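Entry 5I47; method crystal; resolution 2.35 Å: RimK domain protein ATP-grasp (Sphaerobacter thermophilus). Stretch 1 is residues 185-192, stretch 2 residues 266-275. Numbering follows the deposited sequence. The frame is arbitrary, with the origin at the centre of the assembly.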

# COMPACT_ATOMS: atom_id res chain seq x y z
N VAL B 185 13.72 19.79 -2.23
CA VAL B 185 14.72 19.03 -2.97
C VAL B 185 14.24 18.95 -4.41
O VAL B 185 13.21 18.32 -4.71
CB VAL B 185 14.94 17.64 -2.38
CG1 VAL B 185 16.00 16.88 -3.16
CG2 VAL B 185 15.32 17.76 -0.91
N ALA B 186 14.97 19.60 -5.32
CA ALA B 186 14.61 19.66 -6.73
C ALA B 186 15.57 18.78 -7.53
O ALA B 186 16.39 19.26 -8.32
CB ALA B 186 14.62 21.11 -7.23
N GLY B 187 15.46 17.48 -7.31
CA GLY B 187 16.31 16.53 -7.98
C GLY B 187 17.50 16.10 -7.14
O GLY B 187 17.37 15.26 -6.25
N ARG B 188 18.65 16.70 -7.41
CA ARG B 188 19.92 16.25 -6.85
C ARG B 188 20.37 17.03 -5.63
O ARG B 188 21.18 16.52 -4.86
CB ARG B 188 21.00 16.33 -7.94
CG ARG B 188 22.18 15.43 -7.74
CD ARG B 188 22.96 15.31 -9.04
NE ARG B 188 22.17 14.67 -10.09
CZ ARG B 188 22.09 13.35 -10.25
NH1 ARG B 188 21.35 12.85 -11.23
NH2 ARG B 188 22.75 12.54 -9.43
N SER B 189 19.86 18.25 -5.43
CA SER B 189 20.35 19.12 -4.37
C SER B 189 19.19 19.88 -3.74
O SER B 189 18.08 19.92 -4.27
CB SER B 189 21.40 20.11 -4.88
OG SER B 189 22.41 19.46 -5.62
N LEU B 190 19.48 20.49 -2.59
CA LEU B 190 18.53 21.35 -1.90
C LEU B 190 18.34 22.64 -2.70
O LEU B 190 19.27 23.44 -2.83
CB LEU B 190 19.04 21.66 -0.50
CG LEU B 190 18.22 22.59 0.38
CD1 LEU B 190 16.87 21.96 0.70
CD2 LEU B 190 18.99 22.92 1.65
N ALA B 191 17.14 22.84 -3.25
CA ALA B 191 16.86 24.04 -4.02
C ALA B 191 16.59 25.25 -3.14
O ALA B 191 16.70 26.39 -3.62
CB ALA B 191 15.67 23.81 -4.95
N GLY B 192 16.22 25.04 -1.89
CA GLY B 192 15.94 26.16 -1.01
C GLY B 192 15.27 25.68 0.25
O GLY B 192 14.79 24.55 0.36
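Stretch 2 (266-275) DVAGMIADFV

Residues 267-275 form a helix, with phi from -61° to -78° and psi from -29° to -45°, and its axis approaches that of strand 185-187 to 6.8 Å. The N-to-C directions diverge by 42°, so helix and strand run roughly the same way. No hydrogen bond joins the two stretches; the packing is mainly apolar. Asp266, at the N-cap position, makes no contact with stretch 1; its OD1 accepts from Gly269 N at 3.0 Å, capping the helix. One residue on, Val267 CG1 lies 4.0 Å from Ala186 CB. Ala268 points away. Met270, a selenomethionine with chi1 m, chi2 t and chi3 p, points toward the strand: its CB is 3.6 Å from Ala186 O, its CE 4.1 Å from Ala186 CB, and its SE 3.9 Å from Ala191 CB. Ile271 is directed sideways, yet its CG1 comes within 4.1 Å of Ala186 CB, so this small methyl meets three helix side chains. Asp273 makes no contact. Phe274, chi1 t, lays a ring face against Gly187, whose CA sits 3.7 Å from the centroid formed by the ring atoms CG to CZ, 21° off the normal, a CH-pi contact. A CB on Gly187 would fall 2.7 Å from Phe274 CB, a clash. Arg188 NH1 reaches Phe274 CD1 at 4.0 Å, while Val275 stays out of reach.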

# COMPACT_ATOMS: atom_id res chain seq x y z
N ASP B 266 15.89 28.72 -9.98
CA ASP B 266 15.42 28.04 -11.19
C ASP B 266 15.02 26.60 -10.85
O ASP B 266 15.65 25.63 -11.26
CB ASP B 266 16.50 28.09 -12.27
CG ASP B 266 16.03 27.53 -13.60
OD1 ASP B 266 14.81 27.43 -13.81
OD2 ASP B 266 16.90 27.20 -14.43
N VAL B 267 13.93 26.49 -10.09
CA VAL B 267 13.49 25.17 -9.63
C VAL B 267 13.09 24.30 -10.82
O VAL B 267 13.46 23.12 -10.89
CB VAL B 267 12.32 25.30 -8.63
CG1 VAL B 267 11.91 23.93 -8.12
CG2 VAL B 267 12.71 26.21 -7.47
N ALA B 268 12.35 24.87 -11.77
CA ALA B 268 11.92 24.11 -12.94
C ALA B 268 13.12 23.65 -13.77
O ALA B 268 13.10 22.55 -14.33
CB ALA B 268 10.97 24.95 -13.79
N GLY B 269 14.16 24.48 -13.85
CA GLY B 269 15.34 24.08 -14.60
C GLY B 269 16.05 22.90 -13.97
O GLY B 269 16.46 21.97 -14.67
N MSE B 270 16.20 22.91 -12.65
CA MSE B 270 16.83 21.82 -11.93
C MSE B 270 16.06 20.51 -12.10
O MSE B 270 16.65 19.45 -12.26
CB MSE B 270 16.94 22.16 -10.45
CG MSE B 270 17.71 23.43 -10.17
SE MSE B 270 17.62 23.94 -8.29
CE MSE B 270 18.49 22.36 -7.52
N ILE B 271 14.73 20.61 -12.06
CA ILE B 271 13.88 19.44 -12.24
C ILE B 271 14.03 18.89 -13.65
O ILE B 271 14.18 17.68 -13.85
CB ILE B 271 12.42 19.77 -11.91
CG1 ILE B 271 12.28 20.10 -10.42
CG2 ILE B 271 11.50 18.63 -12.30
CD1 ILE B 271 10.86 20.29 -9.98
N ALA B 272 14.01 19.77 -14.65
CA ALA B 272 14.20 19.33 -16.03
C ALA B 272 15.57 18.70 -16.23
O ALA B 272 15.70 17.75 -17.01
CB ALA B 272 14.01 20.51 -16.99
N ASP B 273 16.59 19.21 -15.54
CA ASP B 273 17.91 18.58 -15.60
C ASP B 273 17.89 17.21 -14.94
O ASP B 273 18.46 16.25 -15.47
CB ASP B 273 18.96 19.47 -14.94
CG ASP B 273 19.32 20.68 -15.78
OD1 ASP B 273 19.21 20.60 -17.03
OD2 ASP B 273 19.73 21.71 -15.20
N PHE B 274 17.24 17.09 -13.78
CA PHE B 274 17.19 15.81 -13.09
C PHE B 274 16.43 14.76 -13.89
O PHE B 274 16.74 13.56 -13.78
CB PHE B 274 16.57 15.99 -11.70
CG PHE B 274 16.52 14.72 -10.89
CD1 PHE B 274 17.69 14.17 -10.37
CD2 PHE B 274 15.32 14.09 -10.63
CE1 PHE B 274 17.65 13.01 -9.62
CE2 PHE B 274 15.27 12.92 -9.89
CZ PHE B 274 16.44 12.39 -9.38
N VAL B 275 15.46 15.17 -14.70
CA VAL B 275 14.65 14.21 -15.44
C VAL B 275 15.40 13.67 -16.66
O VAL B 275 15.29 12.49 -16.99
CB VAL B 275 13.30 14.86 -15.83
CG1 VAL B 275 12.55 13.98 -16.81
CG2 VAL B 275 12.45 15.11 -14.59